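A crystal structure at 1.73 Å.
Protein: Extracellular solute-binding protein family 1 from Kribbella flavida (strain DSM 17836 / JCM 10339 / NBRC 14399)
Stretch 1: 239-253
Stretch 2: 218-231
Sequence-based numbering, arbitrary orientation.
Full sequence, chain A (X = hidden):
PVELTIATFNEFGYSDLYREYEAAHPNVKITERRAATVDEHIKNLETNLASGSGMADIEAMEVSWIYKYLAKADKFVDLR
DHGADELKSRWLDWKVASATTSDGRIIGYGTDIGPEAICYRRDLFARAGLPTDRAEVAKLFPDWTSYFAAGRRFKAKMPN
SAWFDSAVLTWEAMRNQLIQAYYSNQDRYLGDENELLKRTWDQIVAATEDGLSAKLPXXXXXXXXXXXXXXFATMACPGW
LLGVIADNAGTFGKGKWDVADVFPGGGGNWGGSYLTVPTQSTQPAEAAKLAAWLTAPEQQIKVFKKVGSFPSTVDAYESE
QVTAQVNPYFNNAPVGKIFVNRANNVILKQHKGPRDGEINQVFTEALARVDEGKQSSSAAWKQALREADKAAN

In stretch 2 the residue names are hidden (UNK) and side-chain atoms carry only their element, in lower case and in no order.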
ATOM      1  N   GLY A 239       1.339   2.580  -7.948  1.00 18.01           N
ATOM      2  CA  GLY A 239       2.404   2.779  -8.920  1.00 16.48           C
ATOM      3  C   GLY A 239       3.321   1.578  -9.066  1.00 18.99           C
ATOM      4  O   GLY A 239       3.684   1.197 -10.180  1.00 20.03           O
ATOM      5  N   TRP A 240       3.699   0.952  -7.944  1.00 19.00           N
ATOM      6  CA  TRP A 240       4.661  -0.146  -8.006  1.00 18.08           C
ATOM      7  C   TRP A 240       4.090  -1.403  -8.654  1.00 19.66           C
ATOM      8  O   TRP A 240       4.860  -2.305  -9.002  1.00 21.83           O
ATOM      9  CB  TRP A 240       5.197  -0.485  -6.603  1.00 17.56           C
ATOM     10  CG  TRP A 240       4.138  -0.836  -5.565  1.00 16.48           C
ATOM     11  CD1 TRP A 240       3.612  -0.002  -4.615  1.00 17.54           C
ATOM     12  CD2 TRP A 240       3.511  -2.107  -5.369  1.00 18.31           C
ATOM     13  NE1 TRP A 240       2.690  -0.674  -3.843  1.00 16.66           N
ATOM     14  CE2 TRP A 240       2.611  -1.969  -4.284  1.00 20.00           C
ATOM     15  CE3 TRP A 240       3.618  -3.349  -6.001  1.00 17.82           C
ATOM     16  CZ2 TRP A 240       1.816  -3.026  -3.829  1.00 19.52           C
ATOM     17  CZ3 TRP A 240       2.826  -4.398  -5.544  1.00 22.36           C
ATOM     18  CH2 TRP A 240       1.940  -4.227  -4.468  1.00 21.86           C
ATOM     19  N   LEU A 241       2.771  -1.495  -8.818  1.00 17.74           N
ATOM     20  CA  LEU A 241       2.191  -2.683  -9.435  1.00 19.96           C
ATOM     21  C   LEU A 241       2.321  -2.681 -10.956  1.00 20.14           C
ATOM     22  O   LEU A 241       2.217  -3.750 -11.571  1.00 20.96           O
ATOM     23  CB  LEU A 241       0.718  -2.815  -9.028  1.00 18.14           C
ATOM     24  CG  LEU A 241       0.013  -4.134  -9.358  1.00 21.97           C
ATOM     25  CD1 LEU A 241       0.621  -5.283  -8.564  1.00 25.10           C
ATOM     26  CD2 LEU A 241      -1.482  -4.023  -9.099  1.00 24.24           C
ATOM     27  N   LEU A 242       2.558  -1.517 -11.572  1.00 18.98           N
ATOM     28  CA  LEU A 242       2.681  -1.455 -13.030  1.00 17.80           C
ATOM     29  C   LEU A 242       3.710  -2.456 -13.545  1.00 21.79           C
ATOM     30  O   LEU A 242       3.471  -3.161 -14.535  1.00 19.91           O
ATOM     31  CB  LEU A 242       3.053  -0.037 -13.476  1.00 18.62           C
ATOM     32  CG  LEU A 242       2.015   1.037 -13.164  1.00 21.28           C
ATOM     33  CD1 LEU A 242       2.545   2.425 -13.520  1.00 24.39           C
ATOM     34  CD2 LEU A 242       0.762   0.742 -13.930  1.00 21.84           C
ATOM     35  N   GLY A 243       4.866  -2.533 -12.879  1.00 20.77           N
ATOM     36  CA  GLY A 243       5.894  -3.463 -13.311  1.00 22.48           C
ATOM     37  C   GLY A 243       5.498  -4.913 -13.139  1.00 22.49           C
ATOM     38  O   GLY A 243       5.916  -5.769 -13.921  1.00 24.70           O
ATOM     39  N   VAL A 244       4.714  -5.215 -12.103  1.00 23.86           N
ATOM     40  CA  VAL A 244       4.210  -6.572 -11.920  1.00 23.50           C
ATOM     41  C   VAL A 244       3.284  -6.950 -13.070  1.00 22.89           C
ATOM     42  O   VAL A 244       3.384  -8.047 -13.638  1.00 22.95           O
ATOM     43  CB  VAL A 244       3.501  -6.694 -10.561  1.00 22.45           C
ATOM     44  CG1 VAL A 244       2.821  -8.042 -10.426  1.00 23.47           C
ATOM     45  CG2 VAL A 244       4.490  -6.467  -9.426  1.00 25.00           C
ATOM     46  N   ILE A 245       2.371  -6.043 -13.429  1.00 20.41           N
ATOM     47  CA  ILE A 245       1.425  -6.311 -14.511  1.00 19.49           C
ATOM     48  C   ILE A 245       2.178  -6.543 -15.811  1.00 22.47           C
ATOM     49  O   ILE A 245       1.915  -7.507 -16.541  1.00 23.57           O
ATOM     50  CB  ILE A 245       0.418  -5.150 -14.646  1.00 20.27           C
ATOM     51  CG1 ILE A 245      -0.487  -5.081 -13.415  1.00 18.17           C
ATOM     52  CG2 ILE A 245      -0.418  -5.289 -15.930  1.00 18.55           C
ATOM     53  CD1 ILE A 245      -1.327  -3.817 -13.324  1.00 18.23           C
ATOM     54  N   ALA A 246       3.135  -5.662 -16.110  1.00 22.65           N
ATOM     55  CA  ALA A 246       3.862  -5.762 -17.368  1.00 23.09           C
ATOM     56  C   ALA A 246       4.668  -7.052 -17.433  1.00 23.01           C
ATOM     57  O   ALA A 246       4.733  -7.692 -18.486  1.00 25.66           O
ATOM     58  CB  ALA A 246       4.762  -4.542 -17.556  1.00 24.25           C
ATOM     59  N   ASP A 247       5.275  -7.457 -16.311  1.00 24.09           N
ATOM     60  CA  ASP A 247       5.996  -8.728 -16.272  1.00 25.97           C
ATOM     61  C   ASP A 247       5.055  -9.906 -16.501  1.00 25.56           C
ATOM     62  O   ASP A 247       5.342 -10.800 -17.306  1.00 26.92           O
ATOM     63  CB  ASP A 247       6.724  -8.885 -14.936  1.00 30.07           C
ATOM     64  CG  ASP A 247       7.990  -8.045 -14.849  1.00 41.49           C
ATOM     65  OD1 ASP A 247       8.548  -7.678 -15.908  1.00 46.66           O
ATOM     66  OD2 ASP A 247       8.439  -7.764 -13.719  1.00 44.08           O
ATOM     67  N   ASN A 248       3.921  -9.924 -15.798  1.00 23.98           N
ATOM     68  CA  ASN A 248       3.013 -11.066 -15.892  1.00 24.41           C
ATOM     69  C   ASN A 248       2.325 -11.125 -17.252  1.00 26.81           C
ATOM     70  O   ASN A 248       2.162 -12.211 -17.829  1.00 26.99           O
ATOM     71  CB  ASN A 248       1.973 -10.995 -14.774  1.00 24.15           C
ATOM     72  CG  ASN A 248       2.563 -11.272 -13.405  1.00 24.57           C
ATOM     73  OD1 ASN A 248       3.725 -11.661 -13.282  1.00 25.66           O
ATOM     74  ND2 ASN A 248       1.760 -11.075 -12.363  1.00 24.78           N
ATOM     75  N   ALA A 249       1.900  -9.975 -17.779  1.00 24.82           N
ATOM     76  CA  ALA A 249       1.213  -9.978 -19.065  1.00 25.97           C
ATOM     77  C   ALA A 249       2.181 -10.165 -20.227  1.00 28.12           C
ATOM     78  O   ALA A 249       1.807 -10.754 -21.250  1.00 29.74           O
ATOM     79  CB  ALA A 249       0.417  -8.686 -19.242  1.00 24.18           C
ATOM     80  N   GLY A 250       3.412  -9.680 -20.091  1.00 27.46           N
ATOM     81  CA  GLY A 250       4.423  -9.882 -21.115  1.00 30.67           C
ATOM     82  C   GLY A 250       3.997  -9.351 -22.471  1.00 32.53           C
ATOM     83  O   GLY A 250       3.268  -8.358 -22.587  1.00 32.48           O
ATOM     84  N   THR A 251       4.459 -10.035 -23.524  1.00 33.22           N
ATOM     85  CA  THR A 251       4.156  -9.586 -24.879  1.00 33.57           C
ATOM     86  C   THR A 251       2.664  -9.683 -25.185  1.00 33.05           C
ATOM     87  O   THR A 251       2.152  -8.903 -25.997  1.00 36.28           O
ATOM     88  CB  THR A 251       4.973 -10.380 -25.904  1.00 36.70           C
ATOM     89  OG1 THR A 251       4.579 -11.755 -25.883  1.00 40.61           O
ATOM     90  CG2 THR A 251       6.452 -10.295 -25.578  1.00 36.92           C
ATOM     91  N   PHE A 252       1.948 -10.611 -24.541  1.00 29.02           N
ATOM     92  CA  PHE A 252       0.496 -10.646 -24.690  1.00 29.53           C
ATOM     93  C   PHE A 252      -0.119  -9.301 -24.331  1.00 27.62           C
ATOM     94  O   PHE A 252      -1.045  -8.835 -25.001  1.00 30.72           O
ATOM     95  CB  PHE A 252      -0.107 -11.755 -23.823  1.00 29.30           C
ATOM     96  CG  PHE A 252      -1.617 -11.705 -23.724  1.00 29.28           C
ATOM     97  CD1 PHE A 252      -2.408 -12.377 -24.646  1.00 30.11           C
ATOM     98  CD2 PHE A 252      -2.245 -10.998 -22.697  1.00 29.13           C
ATOM     99  CE1 PHE A 252      -3.797 -12.337 -24.551  1.00 31.79           C
ATOM    100  CE2 PHE A 252      -3.631 -10.951 -22.601  1.00 28.38           C
ATOM    101  CZ  PHE A 252      -4.408 -11.621 -23.526  1.00 29.94           C
ATOM    102  N   GLY A 253       0.395  -8.655 -23.286  1.00 27.78           N
ATOM    103  CA  GLY A 253      -0.193  -7.413 -22.823  1.00 27.29           C
ATOM    104  C   GLY A 253       0.244  -6.163 -23.558  1.00 28.25           C
ATOM    105  O   GLY A 253      -0.304  -5.091 -23.289  1.00 27.63           O
ATOM    106  N   UNK A 218      -4.987 -12.982  -5.241  1.00 18.80           N
ATOM    107  CA  UNK A 218      -3.804 -12.210  -5.594  1.00 21.32           C
ATOM    108  C   UNK A 218      -2.530 -12.999  -5.319  1.00 22.56           C
ATOM    109  O   UNK A 218      -2.412 -13.676  -4.294  1.00 23.07           O
ATOM    110  c   UNK A 218      -3.783 -10.908  -4.807  1.00 19.73           C
ATOM    111  N   UNK A 219      -1.578 -12.907  -6.248  1.00 20.31           N
ATOM    112  CA  UNK A 219      -0.247 -13.516  -6.185  1.00 23.19           C
ATOM    113  C   UNK A 219      -0.280 -15.026  -6.367  1.00 24.08           C
ATOM    114  O   UNK A 219       0.778 -15.655  -6.336  1.00 27.12           O
ATOM    115  c   UNK A 219      -0.355 -11.133  -3.573  1.00 24.30           C
ATOM    116  c   UNK A 219       1.817  -8.136  -6.207  1.00 26.36           C
ATOM    117  c   UNK A 219       0.492 -13.172  -4.879  1.00 19.86           C
ATOM    118  c   UNK A 219       1.825 -10.555  -6.406  1.00 25.04           C
ATOM    119  c   UNK A 219       2.239  -9.312  -6.846  1.00 26.20           C
ATOM    120  n   UNK A 219      -0.238  -9.767  -3.625  1.00 25.52           N
ATOM    121  c   UNK A 219       0.574  -9.429  -4.674  1.00 25.72           C
ATOM    122  c   UNK A 219       0.376 -11.704  -4.570  1.00 22.26           C
ATOM    123  c   UNK A 219       0.978 -10.625  -5.296  1.00 24.06           C
ATOM    124  c   UNK A 219       0.990  -8.173  -5.123  1.00 24.93           C
ATOM    125  N   UNK A 220      -1.447 -15.630  -6.573  1.00 22.70           N
ATOM    126  CA  UNK A 220      -1.496 -17.062  -6.828  1.00 23.70           C
ATOM    127  C   UNK A 220      -1.021 -17.369  -8.247  1.00 25.38           C
ATOM    128  O   UNK A 220      -0.951 -16.492  -9.110  1.00 26.14           O
ATOM    129  c   UNK A 220      -2.913 -17.601  -6.619  1.00 25.40           C
ATOM    130  o   UNK A 220      -3.814 -17.069  -7.576  1.00 24.02           O
ATOM    131  N   UNK A 221      -0.692 -18.644  -8.488  1.00 26.23           N
ATOM    132  CA  UNK A 221      -0.308 -19.046  -9.839  1.00 26.64           C
ATOM    133  C   UNK A 221      -1.420 -18.755 -10.839  1.00 25.70           C
ATOM    134  O   UNK A 221      -1.158 -18.282 -11.951  1.00 26.49           O
ATOM    135  o   UNK A 221       2.290 -19.970  -9.253  1.00 42.99           O
ATOM    136  c   UNK A 221       1.375 -20.812  -9.152  1.00 40.24           C
ATOM    137  o   UNK A 221       1.496 -21.873  -8.497  1.00 44.25           O
ATOM    138  c   UNK A 221       0.067 -20.527  -9.868  1.00 32.25           C
ATOM    139  N   UNK A 222      -2.671 -19.028 -10.462  1.00 22.16           N
ATOM    140  CA  UNK A 222      -3.780 -18.771 -11.376  1.00 23.74           C
ATOM    141  C   UNK A 222      -3.883 -17.285 -11.704  1.00 23.20           C
ATOM    142  O   UNK A 222      -4.086 -16.908 -12.864  1.00 26.07           O
ATOM    143  c   UNK A 222      -5.086 -19.286 -10.772  1.00 24.69           C
ATOM    144  N   UNK A 223      -3.737 -16.431 -10.694  1.00 22.17           N
ATOM    145  CA  UNK A 223      -3.752 -14.986 -10.905  1.00 22.77           C
ATOM    146  C   UNK A 223      -2.641 -14.560 -11.857  1.00 22.08           C
ATOM    147  O   UNK A 223      -2.877 -13.826 -12.822  1.00 21.30           O
ATOM    148  c   UNK A 223      -3.624 -12.810  -9.515  1.00 19.08           C
ATOM    149  c   UNK A 223      -2.948 -10.627  -9.369  1.00 19.58           C
ATOM    150  n   UNK A 223      -4.319 -10.669  -9.410  1.00 19.48           N
ATOM    151  c   UNK A 223      -3.619 -14.298  -9.548  1.00 20.20           C
ATOM    152  c   UNK A 223      -2.088  -9.537  -9.283  1.00 19.53           C
ATOM    153  c   UNK A 223      -1.098 -12.193  -9.396  1.00 18.02           C
ATOM    154  c   UNK A 223      -0.240 -11.108  -9.306  1.00 20.51           C
ATOM    155  c   UNK A 223      -2.477 -11.959  -9.421  1.00 17.68           C
ATOM    156  c   UNK A 223      -4.722 -11.984  -9.487  1.00 20.48           C
ATOM    157  c   UNK A 223      -0.738  -9.795  -9.258  1.00 20.97           C
ATOM    158  N   UNK A 224      -1.419 -15.027 -11.603  1.00 24.00           N
ATOM    159  CA  UNK A 224      -0.288 -14.686 -12.463  1.00 25.72           C
ATOM    160  C   UNK A 224      -0.555 -15.080 -13.911  1.00 28.09           C
ATOM    161  O   UNK A 224      -0.388 -14.268 -14.829  1.00 28.52           O
ATOM    162  c   UNK A 224       2.183 -14.988 -12.780  1.00 27.12           C
ATOM    163  c   UNK A 224       0.978 -15.368 -11.942  1.00 26.15           C
ATOM    164  o   UNK A 224       1.201 -14.957 -10.594  1.00 25.88           O
ATOM    165  N   UNK A 225      -0.977 -16.329 -14.136  1.00 27.98           N
ATOM    166  CA  UNK A 225      -1.226 -16.783 -15.501  1.00 26.92           C
ATOM    167  C   UNK A 225      -2.358 -16.001 -16.156  1.00 27.30           C
ATOM    168  O   UNK A 225      -2.356 -15.811 -17.376  1.00 26.37           O
ATOM    169  c   UNK A 225       1.847 -19.025 -13.905  1.00 51.45           C
ATOM    170  c   UNK A 225      -1.551 -18.277 -15.516  1.00 30.35           C
ATOM    171  c   UNK A 225      -0.468 -19.176 -14.905  1.00 42.81           C
ATOM    172  n   UNK A 225       3.294 -18.963 -14.283  1.00 53.96           N
ATOM    173  c   UNK A 225       0.930 -18.579 -15.047  1.00 49.97           C
ATOM    174  N   UNK A 226      -3.319 -15.520 -15.367  1.00 25.59           N
ATOM    175  CA  UNK A 226      -4.485 -14.864 -15.948  1.00 23.79           C
ATOM    176  C   UNK A 226      -4.141 -13.548 -16.634  1.00 24.07           C
ATOM    177  O   UNK A 226      -4.957 -13.040 -17.418  1.00 23.56           O
ATOM    178  c   UNK A 226      -5.539 -14.637 -14.875  1.00 24.28           C
ATOM    179  N   UNK A 227      -2.955 -12.987 -16.375  1.00 24.41           N
ATOM    180  CA  UNK A 227      -2.563 -11.778 -17.091  1.00 24.05           C
ATOM    181  C   UNK A 227      -2.331 -12.023 -18.575  1.00 24.70           C
ATOM    182  O   UNK A 227      -2.267 -11.055 -19.342  1.00 27.08           O
ATOM    183  c   UNK A 227      -1.519 -11.011 -13.942  1.00 20.26           C
ATOM    184  c   UNK A 227      -1.796 -10.302 -12.766  1.00 21.17           C
ATOM    185  c   UNK A 227      -1.606 -10.391 -15.190  1.00 21.72           C
ATOM    186  c   UNK A 227      -1.316 -11.158 -16.455  1.00 21.25           C
ATOM    187  c   UNK A 227      -2.171  -8.964 -12.839  1.00 23.08           C
ATOM    188  c   UNK A 227      -2.275  -8.339 -14.083  1.00 20.91           C
ATOM    189  c   UNK A 227      -1.991  -9.054 -15.249  1.00 19.93           C
ATOM    190  N   UNK A 228      -2.214 -13.282 -19.000  1.00 24.51           N
ATOM    191  CA  UNK A 228      -2.076 -13.617 -20.409  1.00 26.99           C
ATOM    192  C   UNK A 228      -3.404 -14.026 -21.035  1.00 25.31           C
ATOM    193  O   UNK A 228      -3.416 -14.729 -22.049  1.00 26.78           O
ATOM    194  n   UNK A 228       0.901 -16.313 -19.276  1.00 59.18           N
ATOM    195  c   UNK A 228       1.199 -14.887 -19.398  1.00 50.27           C
ATOM    196  n   UNK A 228       2.668 -16.770 -17.852  1.00 60.60           N
ATOM    197  n   UNK A 228       1.259 -18.463 -18.504  1.00 62.37           N
ATOM    198  c   UNK A 228       0.420 -14.217 -20.516  1.00 42.88           C
ATOM    199  c   UNK A 228       1.614 -17.180 -18.551  1.00 63.45           C
ATOM    200  c   UNK A 228      -1.028 -14.717 -20.592  1.00 33.13           C
ATOM    201  N   UNK A 229      -4.519 -13.606 -20.438  1.00 23.33           N
ATOM    202  CA  UNK A 229      -5.865 -13.929 -20.893  1.00 25.09           C
ATOM    203  C   UNK A 229      -6.721 -12.669 -20.798  1.00 27.84           C
ATOM    204  O   UNK A 229      -6.266 -11.614 -20.338  1.00 27.65           O
ATOM    205  c   UNK A 229      -6.516 -15.026 -20.041  1.00 25.37           C
ATOM    206  c   UNK A 229      -5.563 -16.204 -19.817  1.00 26.18           C
ATOM    207  o   UNK A 229      -6.890 -14.466 -18.772  1.00 25.67           O
ATOM    208  N   UNK A 230      -7.989 -12.793 -21.201  1.00 26.90           N
ATOM    209  CA  UNK A 230      -8.956 -11.712 -21.053  1.00 26.94           C
ATOM    210  C   UNK A 230      -9.733 -11.798 -19.741  1.00 23.25           C
ATOM    211  O   UNK A 230     -10.866 -11.311 -19.674  1.00 24.22           O
ATOM    212  c   UNK A 230      -9.921 -11.708 -22.241  1.00 29.22           C
ATOM    213  o   UNK A 230      -8.059 -10.983 -23.550  1.00 27.64           O
ATOM    214  c   UNK A 230      -9.221 -11.452 -23.565  1.00 29.97           C
ATOM    215  o   UNK A 230      -9.839 -11.716 -24.622  1.00 29.72           O
ATOM    216  N   UNK A 231      -9.144 -12.384 -18.691  1.00 22.07           N
ATOM    217  CA  UNK A 231      -9.906 -12.718 -17.487  1.00 19.22           C
ATOM    218  C   UNK A 231     -10.466 -11.483 -16.778  1.00 18.96           C
ATOM    219  O   UNK A 231     -11.585 -11.531 -16.250  1.00 20.47           O
ATOM    220  c   UNK A 231      -9.045 -13.526 -16.522  1.00 21.30           C
TER
HETATM  221  O   HOH W   1       1.896 -14.734 -16.415  1.00 34.48           O
HETATM  222  O   HOH W   2       2.927 -12.527  -9.736  1.00 36.99           O

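Position 218 carries one side-chain carbon and lies out of reach of stretch 1. It is Ala218.

Position 219 has one carbon, then fused five- and six-membered rings holding eight carbons and one nitrogen. The rings meet Trp240, Leu241 and Val244. This is Trp219. Its CH2 lies 3.9 Å from Trp240 CZ3, edge to edge, and its CZ3 lies 3.8 Å from Val244 CG1.

Position 220 has one carbon, then one oxygen, and no contact across. It is Ser220, at the N-cap of the helix.

Position 221 has two carbons, the second carrying two oxygens, and no contact across. It is Asp221.

Position 222 has a single carbon and touches nothing on stretch 1. It is Ala222.

Position 223 again shows one carbon and fused rings with eight carbons and one nitrogen. The rings reach Val244 and Asn248. It is Trp223. Its backbone N donates to Ser220 OG at 3.2 Å, the capping bond. Its CH2 approaches Val244 CG1 at 4.1 Å, and its CZ3 lies 3.7 Å from Asn248 ND2.

Position 224 has one carbon bearing one oxygen and one carbon, and touches Asn248. It is Thr224. Its CG2 packs 3.7 Å from Asn248 OD1.

Position 225 has four carbons in a row ending in nitrogen, and no contact across. It is Lys225.

Position 226 has one carbon and no contact across. It is Ala226.

Position 227 has one carbon and a six-carbon ring. Its CA-to-CB bond points toward stretch 1, and the ring meets Ile245 and Asn248. The residue also touches Ala249 and Phe252. It is Phe227. Its CE1 is 3.8 Å from Ile245 CG1, and its CD2 is 3.6 Å from Asn248 CB.

Position 228 has three carbons, a nitrogen, then a carbon with two more nitrogens. It touches Asn248, Ala249 and Phe252. It is Arg228. Its CD lies 3.2 Å from Asn248 O. Its backbone C sits over one face of the Phe252 ring.

Position 229 has one carbon carrying an oxygen and a carbon. Its CA-to-CB bond points away, but its backbone O lies 3.5 Å from Phe252 CE2. It is Thr229. Its OG1 donates to Ala226 O at 2.8 Å, across a type I turn.

Position 230 has two carbons, the second with two oxygens, and touches Phe252. It is Asp230. Its OD1 lies 3.7 Å from Phe252 CZ, at the ring edge.

Position 231 has one carbon and no contact across. It is Ala231.

The helices cross at 78°. No direct hydrogen bond joins the stretches, so packing carries the contact, with Phe227 and Asn248 burying the most area. Water 1 donates to Thr224 O at 2.8 Å and Asn248 O at 2.9 Å. Water 2 links Thr224 OG1, at 3.1 Å, with Asn248 ND2, at 3.2 Å.

Stretch 2 (218-231) AWSDAWTKAFRTDA
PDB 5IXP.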